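Local coordinates for protein putative histidinol-phosphate aminotransferase (Burkholderia pseudomallei, PDB 3P1T) that probably catalyses the pyridoxal-phosphate-dependent transfer of the amino group of L-histidinol phosphate to 2-oxoglutarate, a step of histidine biosynthesis, at residues Ala14-Val19 with Asn323-Ala328; Met72-Ile77 with Leu191-Phe196; Leu205-Leu210 with His235-Ala240. All blocks are in the same frame, centred on the assembly; numbering follows the deposited sequence.

Contact 1: Ala14-Val19 with Asn323-Ala328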
ATOM      1  N   ALA A  14      -5.328  34.301  25.745  1.00 97.38           N
ATOM      2  CA  ALA A  14      -4.675  33.098  26.256  1.00 95.94           C
ATOM      3  C   ALA A  14      -5.634  31.886  26.205  1.00 99.37           C
ATOM      4  O   ALA A  14      -6.558  31.794  27.026  1.00100.06           O
ATOM      5  CB  ALA A  14      -4.178  33.333  27.677  1.00 97.33           C
ATOM      6  N   ALA A  15      -5.421  30.977  25.210  1.00 93.50           N
ATOM      7  CA  ALA A  15      -6.241  29.783  24.976  1.00 91.69           C
ATOM      8  C   ALA A  15      -5.364  28.521  24.771  1.00 93.60           C
ATOM      9  O   ALA A  15      -4.827  28.293  23.678  1.00 91.83           O
ATOM     10  CB  ALA A  15      -7.149  29.997  23.771  1.00 92.24           C
ATOM     11  N   ALA A  16      -5.250  27.701  25.846  1.00 89.74           N
ATOM     12  CA  ALA A  16      -4.491  26.446  25.907  1.00 87.92           C
ATOM     13  C   ALA A  16      -5.295  25.287  25.289  1.00 90.22           C
ATOM     14  O   ALA A  16      -6.145  24.672  25.948  1.00 90.58           O
ATOM     15  CB  ALA A  16      -4.119  26.126  27.349  1.00 88.93           C
ATOM     16  N   GLN A  17      -5.006  24.998  24.011  1.00 83.55           N
ATOM     17  CA  GLN A  17      -5.663  23.962  23.221  1.00 80.89           C
ATOM     18  C   GLN A  17      -5.129  22.547  23.558  1.00 78.79           C
ATOM     19  O   GLN A  17      -4.245  22.398  24.405  1.00 78.59           O
ATOM     20  CB  GLN A  17      -5.485  24.265  21.723  1.00 82.13           C
ATOM     21  CG  GLN A  17      -4.086  24.671  21.287  1.00 97.36           C
ATOM     22  CD  GLN A  17      -4.194  25.474  20.023  1.00116.13           C
ATOM     23  OE1 GLN A  17      -4.413  24.933  18.930  1.00108.55           O
ATOM     24  NE2 GLN A  17      -4.116  26.791  20.159  1.00111.37           N
ATOM     25  N   ALA A  18      -5.708  21.517  22.902  1.00 70.50           N
ATOM     26  CA  ALA A  18      -5.337  20.110  23.059  1.00 68.06           C
ATOM     27  C   ALA A  18      -3.908  19.866  22.576  1.00 68.67           C
ATOM     28  O   ALA A  18      -3.439  20.545  21.652  1.00 68.79           O
ATOM     29  CB  ALA A  18      -6.305  19.214  22.304  1.00 67.94           C
ATOM     30  N   VAL A  19      -3.216  18.914  23.232  1.00 61.43           N
ATOM     31  CA  VAL A  19      -1.819  18.566  22.999  1.00 59.48           C
ATOM     32  C   VAL A  19      -1.698  17.036  22.908  1.00 60.91           C
ATOM     33  O   VAL A  19      -2.099  16.334  23.843  1.00 59.54           O
ATOM     34  CB  VAL A  19      -0.943  19.179  24.147  1.00 63.67           C
ATOM     35  CG1 VAL A  19       0.447  18.560  24.223  1.00 62.80           C
ATOM     36  CG2 VAL A  19      -0.837  20.697  24.024  1.00 64.44           C
ATOM     37  N   ASN A 323       5.526  20.912  24.899  1.00 47.38           N
ATOM     38  CA  ASN A 323       6.359  20.433  25.993  1.00 47.44           C
ATOM     39  C   ASN A 323       6.158  21.314  27.228  1.00 54.15           C
ATOM     40  O   ASN A 323       6.170  20.784  28.343  1.00 54.32           O
ATOM     41  CB  ASN A 323       7.819  20.397  25.562  1.00 46.85           C
ATOM     42  CG  ASN A 323       8.079  19.522  24.354  1.00 61.23           C
ATOM     43  OD1 ASN A 323       7.294  18.638  24.001  1.00 54.62           O
ATOM     44  ND2 ASN A 323       9.188  19.760  23.687  1.00 53.37           N
ATOM     45  N   ASP A 324       5.913  22.643  27.024  1.00 52.26           N
ATOM     46  CA  ASP A 324       5.583  23.614  28.089  1.00 53.43           C
ATOM     47  C   ASP A 324       4.300  23.172  28.832  1.00 55.18           C
ATOM     48  O   ASP A 324       4.290  23.105  30.062  1.00 54.15           O
ATOM     49  CB  ASP A 324       5.400  25.055  27.520  1.00 56.64           C
ATOM     50  CG  ASP A 324       6.642  25.918  27.269  1.00 70.63           C
ATOM     51  OD1 ASP A 324       7.746  25.539  27.746  1.00 71.72           O
ATOM     52  OD2 ASP A 324       6.491  27.022  26.665  1.00 75.93           O
ATOM     53  N   ARG A 325       3.239  22.825  28.051  1.00 50.62           N
ATOM     54  CA  ARG A 325       1.925  22.373  28.525  1.00 49.44           C
ATOM     55  C   ARG A 325       2.059  21.094  29.368  1.00 52.86           C
ATOM     56  O   ARG A 325       1.508  21.042  30.476  1.00 52.68           O
ATOM     57  CB  ARG A 325       0.965  22.147  27.342  1.00 45.62           C
ATOM     58  CG  ARG A 325       0.467  23.449  26.693  1.00 53.50           C
ATOM     59  CD  ARG A 325      -1.050  23.516  26.581  1.00 63.04           C
ATOM     60  NE  ARG A 325      -1.676  23.166  27.857  1.00 71.64           N
ATOM     61  CZ  ARG A 325      -2.627  22.251  28.014  1.00 86.47           C
ATOM     62  NH1 ARG A 325      -3.149  21.633  26.957  1.00 69.22           N
ATOM     63  NH2 ARG A 325      -3.101  21.982  29.222  1.00 76.01           N
ATOM     64  N   LEU A 326       2.829  20.100  28.856  1.00 47.85           N
ATOM     65  CA  LEU A 326       3.078  18.833  29.532  1.00 47.47           C
ATOM     66  C   LEU A 326       3.794  19.042  30.854  1.00 52.37           C
ATOM     67  O   LEU A 326       3.362  18.487  31.873  1.00 51.69           O
ATOM     68  CB  LEU A 326       3.900  17.858  28.675  1.00 46.50           C
ATOM     69  CG  LEU A 326       4.296  16.603  29.455  1.00 50.62           C
ATOM     70  CD1 LEU A 326       3.455  15.425  29.069  1.00 50.95           C
ATOM     71  CD2 LEU A 326       5.802  16.381  29.497  1.00 50.14           C
ATOM     72  N   LEU A 327       4.898  19.812  30.834  1.00 49.23           N
ATOM     73  CA  LEU A 327       5.696  20.051  32.038  1.00 49.52           C
ATOM     74  C   LEU A 327       4.873  20.781  33.116  1.00 55.20           C
ATOM     75  O   LEU A 327       4.992  20.426  34.292  1.00 56.59           O
ATOM     76  CB  LEU A 327       6.981  20.835  31.710  1.00 49.17           C
ATOM     77  CG  LEU A 327       8.050  20.079  30.885  1.00 51.29           C
ATOM     78  CD1 LEU A 327       9.160  21.000  30.477  1.00 50.88           C
ATOM     79  CD2 LEU A 327       8.625  18.879  31.630  1.00 51.94           C
ATOM     80  N   ALA A 328       4.001  21.731  32.720  1.00 50.72           N
ATOM     81  CA  ALA A 328       3.169  22.484  33.672  1.00 51.17           C
ATOM     82  C   ALA A 328       2.138  21.565  34.336  1.00 55.97           C
ATOM     83  O   ALA A 328       1.934  21.658  35.545  1.00 57.18           O
ATOM     84  CB  ALA A 328       2.479  23.644  32.981  1.00 51.83           C
TER

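Contact 2: Met72-Ile77 with Leu191-Phe196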
HETATM    1  N   MSE A  72      14.460  -1.676  -1.110  1.00 34.11           N
HETATM    2  CA  MSE A  72      13.067  -1.940  -1.468  1.00 30.37           C
HETATM    3  C   MSE A  72      12.150  -0.932  -0.746  1.00 37.16           C
HETATM    4  O   MSE A  72      12.286  -0.762   0.481  1.00 38.02           O
HETATM    5  CB  MSE A  72      12.737  -3.377  -1.079  1.00 29.73           C
HETATM    6  CG  MSE A  72      11.411  -3.860  -1.597  1.00 32.74           C
HETATM    7 SE   MSE A  72      11.084  -5.726  -1.217  0.75 35.79          SE
HETATM    8  CE  MSE A  72      10.644  -5.605   0.541  1.00 31.86           C
ATOM      9  N   LEU A  73      11.278  -0.223  -1.509  1.00 33.57           N
ATOM     10  CA  LEU A  73      10.319   0.751  -0.970  1.00 32.97           C
ATOM     11  C   LEU A  73       9.109  -0.039  -0.457  1.00 39.33           C
ATOM     12  O   LEU A  73       8.580  -0.880  -1.191  1.00 39.53           O
ATOM     13  CB  LEU A  73       9.940   1.811  -2.034  1.00 32.41           C
ATOM     14  CG  LEU A  73       8.893   2.895  -1.641  1.00 35.10           C
ATOM     15  CD1 LEU A  73       9.343   3.744  -0.446  1.00 34.61           C
ATOM     16  CD2 LEU A  73       8.618   3.815  -2.799  1.00 36.36           C
ATOM     17  N   VAL A  74       8.729   0.157   0.815  1.00 36.78           N
ATOM     18  CA  VAL A  74       7.670  -0.648   1.428  1.00 36.55           C
ATOM     19  C   VAL A  74       6.612   0.206   2.141  1.00 40.88           C
ATOM     20  O   VAL A  74       6.874   1.348   2.535  1.00 40.94           O
ATOM     21  CB  VAL A  74       8.269  -1.673   2.439  1.00 40.26           C
ATOM     22  CG1 VAL A  74       9.062  -2.755   1.733  1.00 40.21           C
ATOM     23  CG2 VAL A  74       9.114  -0.997   3.516  1.00 40.28           C
ATOM     24  N   ARG A  75       5.429  -0.393   2.343  1.00 36.85           N
ATOM     25  CA  ARG A  75       4.324   0.191   3.090  1.00 36.12           C
ATOM     26  C   ARG A  75       4.563  -0.027   4.606  1.00 39.25           C
ATOM     27  O   ARG A  75       3.843  -0.822   5.252  1.00 37.44           O
ATOM     28  CB  ARG A  75       2.997  -0.425   2.639  1.00 36.16           C
ATOM     29  CG  ARG A  75       1.779   0.421   2.967  1.00 43.97           C
ATOM     30  CD  ARG A  75       1.375   1.144   1.711  1.00 48.60           C
ATOM     31  NE  ARG A  75       1.572   2.577   1.815  1.00 48.10           N
ATOM     32  CZ  ARG A  75       1.454   3.418   0.802  1.00 52.41           C
ATOM     33  NH1 ARG A  75       1.182   2.969  -0.419  1.00 33.12           N
ATOM     34  NH2 ARG A  75       1.640   4.710   0.992  1.00 49.77           N
ATOM     35  N   GLY A  76       5.613   0.629   5.125  1.00 34.35           N
ATOM     36  CA  GLY A  76       5.991   0.578   6.530  1.00 33.99           C
ATOM     37  C   GLY A  76       6.593  -0.724   6.998  1.00 39.66           C
ATOM     38  O   GLY A  76       6.880  -1.638   6.202  1.00 41.19           O
ATOM     39  N   ILE A  77       6.767  -0.812   8.321  1.00 34.55           N
ATOM     40  CA  ILE A  77       7.384  -1.954   8.983  1.00 32.43           C
ATOM     41  C   ILE A  77       6.481  -3.210   8.821  1.00 35.00           C
ATOM     42  O   ILE A  77       7.038  -4.310   8.753  1.00 34.34           O
ATOM     43  CB  ILE A  77       7.735  -1.622  10.476  1.00 34.32           C
ATOM     44  CG1 ILE A  77       8.604  -2.713  11.165  1.00 35.09           C
ATOM     45  CG2 ILE A  77       6.525  -1.245  11.303  1.00 33.33           C
ATOM     46  CD1 ILE A  77       9.897  -3.136  10.458  1.00 38.00           C
ATOM     47  N   LEU A 191      19.758  -7.296   7.466  1.00 37.52           N
ATOM     48  CA  LEU A 191      18.933  -6.291   6.806  1.00 36.81           C
ATOM     49  C   LEU A 191      18.668  -5.117   7.763  1.00 40.65           C
ATOM     50  O   LEU A 191      18.730  -5.278   8.986  1.00 41.42           O
ATOM     51  CB  LEU A 191      17.601  -6.895   6.307  1.00 35.88           C
ATOM     52  CG  LEU A 191      17.709  -7.934   5.202  1.00 41.15           C
ATOM     53  CD1 LEU A 191      17.607  -9.333   5.774  1.00 41.72           C
ATOM     54  CD2 LEU A 191      16.604  -7.760   4.192  1.00 41.24           C
ATOM     55  N   VAL A 192      18.377  -3.944   7.211  1.00 35.90           N
ATOM     56  CA  VAL A 192      18.083  -2.763   8.029  1.00 35.01           C
ATOM     57  C   VAL A 192      16.832  -2.061   7.425  1.00 37.22           C
ATOM     58  O   VAL A 192      16.647  -2.038   6.204  1.00 35.69           O
ATOM     59  CB  VAL A 192      19.327  -1.816   8.192  1.00 39.00           C
ATOM     60  CG1 VAL A 192      19.966  -1.425   6.873  1.00 39.26           C
ATOM     61  CG2 VAL A 192      19.022  -0.587   9.029  1.00 38.68           C
ATOM     62  N   PHE A 193      15.945  -1.570   8.302  1.00 33.24           N
ATOM     63  CA  PHE A 193      14.750  -0.832   7.913  1.00 32.10           C
ATOM     64  C   PHE A 193      14.823   0.626   8.405  1.00 37.93           C
ATOM     65  O   PHE A 193      15.180   0.863   9.550  1.00 37.56           O
ATOM     66  CB  PHE A 193      13.483  -1.519   8.448  1.00 32.04           C
ATOM     67  CG  PHE A 193      12.206  -0.725   8.270  1.00 32.58           C
ATOM     68  CD1 PHE A 193      11.493  -0.776   7.073  1.00 34.46           C
ATOM     69  CD2 PHE A 193      11.710   0.073   9.305  1.00 33.65           C
ATOM     70  CE1 PHE A 193      10.319  -0.031   6.907  1.00 34.34           C
ATOM     71  CE2 PHE A 193      10.539   0.824   9.134  1.00 35.08           C
ATOM     72  CZ  PHE A 193       9.838   0.741   7.948  1.00 32.93           C
ATOM     73  N   ARG A 194      14.457   1.582   7.530  1.00 36.53           N
ATOM     74  CA  ARG A 194      14.350   3.017   7.830  1.00 37.46           C
ATOM     75  C   ARG A 194      12.924   3.475   7.542  1.00 41.55           C
ATOM     76  O   ARG A 194      12.357   3.070   6.515  1.00 40.84           O
ATOM     77  CB  ARG A 194      15.365   3.857   7.033  1.00 38.24           C
ATOM     78  CG  ARG A 194      16.823   3.576   7.354  1.00 47.24           C
ATOM     79  CD  ARG A 194      17.238   4.176   8.664  1.00 52.82           C
ATOM     80  NE  ARG A 194      18.626   3.848   8.994  1.00 58.53           N
ATOM     81  CZ  ARG A 194      19.666   4.622   8.712  1.00 63.06           C
ATOM     82  NH1 ARG A 194      19.494   5.767   8.067  1.00 51.08           N
ATOM     83  NH2 ARG A 194      20.891   4.253   9.070  1.00 44.52           N
ATOM     84  N   SER A 195      12.349   4.306   8.438  1.00 37.03           N
ATOM     85  CA  SER A 195      10.984   4.843   8.333  1.00 36.20           C
ATOM     86  C   SER A 195      10.985   6.295   7.866  1.00 41.33           C
ATOM     87  O   SER A 195      11.908   7.038   8.220  1.00 44.14           O
ATOM     88  CB  SER A 195      10.293   4.754   9.692  1.00 39.50           C
ATOM     89  OG  SER A 195       8.950   5.212   9.677  1.00 51.00           O
ATOM     90  N   PHE A 196       9.944   6.719   7.110  1.00 34.58           N
ATOM     91  CA  PHE A 196       9.831   8.117   6.693  1.00 34.48           C
ATOM     92  C   PHE A 196       8.735   8.806   7.514  1.00 40.52           C
ATOM     93  O   PHE A 196       8.366   9.953   7.232  1.00 41.75           O
ATOM     94  CB  PHE A 196       9.564   8.240   5.168  1.00 36.02           C
ATOM     95  CG  PHE A 196      10.664   7.650   4.309  1.00 36.89           C
ATOM     96  CD1 PHE A 196      11.906   8.279   4.204  1.00 40.14           C
ATOM     97  CD2 PHE A 196      10.478   6.450   3.643  1.00 37.45           C
ATOM     98  CE1 PHE A 196      12.945   7.701   3.472  1.00 41.09           C
ATOM     99  CE2 PHE A 196      11.514   5.880   2.897  1.00 40.85           C
ATOM    100  CZ  PHE A 196      12.741   6.509   2.814  1.00 39.68           C
TER

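Contact 3: Leu205-Leu210 with His235-Ala240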
ATOM      1  N   LEU A 205       1.544   8.640   5.481  1.00 37.33           N
ATOM      2  CA  LEU A 205       1.727   7.904   4.214  1.00 35.92           C
ATOM      3  C   LEU A 205       2.192   6.487   4.477  1.00 40.62           C
ATOM      4  O   LEU A 205       2.030   5.618   3.611  1.00 39.97           O
ATOM      5  CB  LEU A 205       2.708   8.604   3.268  1.00 35.69           C
ATOM      6  CG  LEU A 205       2.454  10.086   2.995  1.00 40.71           C
ATOM      7  CD1 LEU A 205       3.354  10.573   1.913  1.00 41.15           C
ATOM      8  CD2 LEU A 205       0.994  10.360   2.642  1.00 44.44           C
ATOM      9  N   ARG A 206       2.753   6.251   5.692  1.00 37.30           N
ATOM     10  CA  ARG A 206       3.259   4.963   6.152  1.00 37.32           C
ATOM     11  C   ARG A 206       4.179   4.324   5.049  1.00 41.86           C
ATOM     12  O   ARG A 206       3.793   3.361   4.365  1.00 42.65           O
ATOM     13  CB  ARG A 206       2.072   4.042   6.545  1.00 39.28           C
ATOM     14  CG  ARG A 206       2.419   2.758   7.290  1.00 45.62           C
ATOM     15  CD  ARG A 206       3.041   3.007   8.646  1.00 54.88           C
ATOM     16  NE  ARG A 206       3.073   1.776   9.425  1.00 61.78           N
ATOM     17  CZ  ARG A 206       3.603   1.654  10.635  1.00 75.89           C
ATOM     18  NH1 ARG A 206       4.208   2.689  11.212  1.00 63.62           N
ATOM     19  NH2 ARG A 206       3.545   0.496  11.274  1.00 64.20           N
ATOM     20  N   LEU A 207       5.369   4.933   4.858  1.00 36.35           N
ATOM     21  CA  LEU A 207       6.400   4.493   3.925  1.00 35.91           C
ATOM     22  C   LEU A 207       7.700   4.195   4.671  1.00 40.61           C
ATOM     23  O   LEU A 207       7.982   4.788   5.726  1.00 41.10           O
ATOM     24  CB  LEU A 207       6.663   5.528   2.812  1.00 36.49           C
ATOM     25  CG  LEU A 207       5.516   5.878   1.887  1.00 41.14           C
ATOM     26  CD1 LEU A 207       5.897   7.001   0.965  1.00 40.88           C
ATOM     27  CD2 LEU A 207       5.058   4.676   1.090  1.00 45.03           C
ATOM     28  N   GLY A 208       8.486   3.301   4.090  1.00 35.83           N
ATOM     29  CA  GLY A 208       9.771   2.892   4.635  1.00 35.24           C
ATOM     30  C   GLY A 208      10.661   2.303   3.562  1.00 38.41           C
ATOM     31  O   GLY A 208      10.196   1.977   2.461  1.00 37.54           O
ATOM     32  N   ALA A 209      11.951   2.183   3.878  1.00 34.88           N
ATOM     33  CA  ALA A 209      12.963   1.626   2.992  1.00 35.14           C
ATOM     34  C   ALA A 209      13.674   0.458   3.671  1.00 40.63           C
ATOM     35  O   ALA A 209      14.164   0.605   4.795  1.00 41.92           O
ATOM     36  CB  ALA A 209      13.967   2.707   2.591  1.00 36.50           C
ATOM     37  N   LEU A 210      13.710  -0.704   2.998  1.00 36.59           N
ATOM     38  CA  LEU A 210      14.383  -1.913   3.491  1.00 34.74           C
ATOM     39  C   LEU A 210      15.671  -2.116   2.720  1.00 37.39           C
ATOM     40  O   LEU A 210      15.654  -2.101   1.486  1.00 37.11           O
ATOM     41  CB  LEU A 210      13.476  -3.161   3.388  1.00 32.90           C
ATOM     42  CG  LEU A 210      14.104  -4.512   3.740  1.00 36.35           C
ATOM     43  CD1 LEU A 210      14.523  -4.588   5.224  1.00 35.81           C
ATOM     44  CD2 LEU A 210      13.175  -5.652   3.368  1.00 34.78           C
ATOM     45  N   HIS A 235       5.507  11.335  -5.160  1.00 35.73           N
ATOM     46  CA  HIS A 235       5.916  12.747  -5.274  1.00 36.26           C
ATOM     47  C   HIS A 235       6.127  13.374  -3.900  1.00 40.69           C
ATOM     48  O   HIS A 235       6.975  14.252  -3.766  1.00 42.17           O
ATOM     49  CB  HIS A 235       4.921  13.574  -6.085  1.00 37.28           C
ATOM     50  CG  HIS A 235       5.017  13.261  -7.548  1.00 41.10           C
ATOM     51  ND1 HIS A 235       4.376  12.163  -8.095  1.00 42.08           N
ATOM     52  CD2 HIS A 235       5.760  13.850  -8.511  1.00 42.89           C
ATOM     53  CE1 HIS A 235       4.715  12.146  -9.371  1.00 41.25           C
ATOM     54  NE2 HIS A 235       5.549  13.136  -9.667  1.00 42.45           N
ATOM     55  N   ALA A 236       5.406  12.886  -2.883  1.00 36.24           N
ATOM     56  CA  ALA A 236       5.554  13.352  -1.511  1.00 35.71           C
ATOM     57  C   ALA A 236       6.936  12.945  -0.976  1.00 42.80           C
ATOM     58  O   ALA A 236       7.733  13.820  -0.586  1.00 43.92           O
ATOM     59  CB  ALA A 236       4.444  12.792  -0.641  1.00 34.71           C
ATOM     60  N   LEU A 237       7.250  11.629  -1.065  1.00 38.58           N
ATOM     61  CA  LEU A 237       8.515  11.054  -0.630  1.00 38.26           C
ATOM     62  C   LEU A 237       9.691  11.734  -1.333  1.00 46.13           C
ATOM     63  O   LEU A 237      10.659  12.126  -0.657  1.00 47.15           O
ATOM     64  CB  LEU A 237       8.543   9.542  -0.882  1.00 37.23           C
ATOM     65  CG  LEU A 237       9.850   8.828  -0.540  1.00 41.77           C
ATOM     66  CD1 LEU A 237      10.182   8.962   0.913  1.00 42.30           C
ATOM     67  CD2 LEU A 237       9.791   7.389  -0.922  1.00 42.74           C
ATOM     68  N   GLU A 238       9.584  11.918  -2.664  1.00 42.32           N
ATOM     69  CA  GLU A 238      10.626  12.563  -3.453  1.00 43.25           C
ATOM     70  C   GLU A 238      10.977  13.963  -2.897  1.00 50.95           C
ATOM     71  O   GLU A 238      12.160  14.278  -2.777  1.00 51.79           O
ATOM     72  CB  GLU A 238      10.182  12.673  -4.898  1.00 44.41           C
ATOM     73  CG  GLU A 238      11.250  13.236  -5.802  1.00 49.70           C
ATOM     74  CD  GLU A 238      10.863  13.271  -7.258  1.00 62.01           C
ATOM     75  OE1 GLU A 238       9.693  13.608  -7.560  1.00 38.11           O
ATOM     76  OE2 GLU A 238      11.744  12.970  -8.097  1.00 60.45           O
ATOM     77  N   ALA A 239       9.953  14.772  -2.545  1.00 48.09           N
ATOM     78  CA  ALA A 239      10.114  16.111  -1.988  1.00 48.67           C
ATOM     79  C   ALA A 239      10.681  16.051  -0.575  1.00 53.13           C
ATOM     80  O   ALA A 239      11.505  16.891  -0.228  1.00 53.53           O
ATOM     81  CB  ALA A 239       8.782  16.840  -1.986  1.00 49.35           C
ATOM     82  N   ALA A 240      10.276  15.043   0.226  1.00 48.93           N
ATOM     83  CA  ALA A 240      10.754  14.880   1.602  1.00 48.29           C
ATOM     84  C   ALA A 240      12.247  14.534   1.655  1.00 55.10           C
ATOM     85  O   ALA A 240      12.896  14.824   2.666  1.00 57.71           O
ATOM     86  CB  ALA A 240       9.957  13.801   2.317  1.00 47.44           C
TER

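Contact 1: Ala14-Val19 with Asn323-Ala328
Arg325 reaches from its helix toward Val19 because its CG lies beside the backbone N (chi1 -73°) and the chain then bends at both chi2 and chi3, bringing the guanidinium round to the extended N-terminal segment. Val19 answers with a single methyl: CG2, placed anti to its own carbonyl carbon, lies against the aliphatic part of the arginine, 3.8 Å from Arg325 CD and 4.0 Å from Arg325 CB. Beyond that stem, Ala16 CB sits over one face of the guanidinium, displaced toward its rim and 3.9 Å from Arg325 NE. The polar link is modest. Arg325 NH1 donates to Gln17 O at 2.9 Å, but the angle at the hydrogen is only 121°, so the bond is weak. The other terminal nitrogen, Arg325 NH2, has a stronger partner in Arg297 O, which also holds the group from outside the two segments. Val19 opens the short strand 19-20, bonded through its backbone to Gly298 and Gln300 at the edge of the four-stranded sheet, consistent with the small domain of fold-type I aminotransferases; helix 320-333 lies against strand 299-303 of that sheet through Arg325 and Leu326, and against helix 244-267 through Asn323 and Leu327.

Contact 2: Met72-Ile77 with Leu191-Phe196
Val74 O, in the segment that meets Phe193, accepts two backbone N-H groups: a weak bond from Gly76 N at 3.0 Å, which closes an inverse gamma turn centred on Arg75, and a bond from Gly208 N in strand 208-211. The turn swings the chain from strand 71-74 into helix 76-87, and Gly76, which follows the centre of the turn, has a positive phi (72°). Phe193 fills the angle so formed. With CG anti to the backbone N (chi1 172°), its ring extends from strand 190-195 past Gly208, a residue with no side chain, to the turn. The far end of the ring meets main chain, Phe193 CZ lying 3.5 Å from Ile77 N. Val74 CG2 comes in at the ring edge, close to its plane, 3.7 Å from Phe193 CE1. Ile77 instead lies over a face: its CD1 makes a CH-pi contact 4.1 Å from the centroid of the Phe193 ring and 20° off the normal.

The two strands are not neighbours. Strand 208-211 runs between them, antiparallel to both, in the seven-stranded mixed sheet of the large domain of fold-type I aminotransferases, so the ring bridges across a strand on one side of the sheet. Ile77 and Phe193 also touch Asp170 of strand 166-170, probably the counterpart of the aspartate that in fold-type I relatives pairs with the pyridine nitrogen of the cofactor. A bound tartrate, probably from the crystallisation liquor, lies about 6 Å from the Ile77 side chain. Arg75 points away from Phe193 toward the dimer interface, where it forms a salt bridge with Asp233 of its own chain and packs on Asn228 of the second subunit.

Contact 3: Leu205-Leu210 with His235-Ala240
Leu205 and Leu207 face the helix across CA separations of 8.8 Å from Leu205 to Ala236 and 8.3 Å from Leu207 to Leu237, so the loop leading into strand 208-211 stands a side chain's length from helix 231-241. The loop residue between the two leucines, Arg206, has a positive phi (48°) and sends its side chain elsewhere, while both leucines point to the same helix. Two adjacent helix residues receive them. Leu205 CD1 rests on the methyl of Ala236, 3.6 Å from Ala236 CB; the small residue lets the leucine tip come up close to the helix surface. With CG beside the backbone N and chi2 near 180° (-172°), Leu205 holds this methyl at the end of an extended branch. Leu207 uses the same branch, CD1, but meets the root of its partner rather than the end, at 4.1 Å from Leu237 CB. The two side chains cross obliquely, and the Leu237 side chain also touches Val56 of helix 52-64 and Phe196.

Loop and helix pack together in the large domain of the fold-type I aminotransferase fold, near its dimer interface. Helix 32-41 also packs on helix 231-241, Ile38 touching Ala236, while Leu232 of the second subunit packs on both Leu205 and Ala236. On the polar side, Leu205 O accepts a hydrogen bond from Arg75 NH2, pinning the loop backbone beside its apolar contacts. Across the two segments themselves no hydrogen bond or ion pair forms. Only methyl and methylene groups meet, and all four touching residues are buried; the joint therefore relies on fit and on exclusion of water.

In the fold
Contacts 2 and 3 are neighbours, their centres 10 Å apart, and both belong to the seven-stranded sheet: strand 208-211 of contact 3 lies between strands 71-74 and 190-195 of contact 2, with a direct bond from Ala209 N to Arg194 O. Contact 3 packs the loop that leads into strand 208-211 on helix 231-241, beside the dimer interface. Contact 1 lies apart, its centre 34 Å from contact 2 and 31 Å from contact 3, on the four-stranded sheet with helix 320-333. Along the chain contact 2 closes before contact 3 opens, and both are nested inside the loop closed by contact 1, which brings the two chain ends together outside the large domain core.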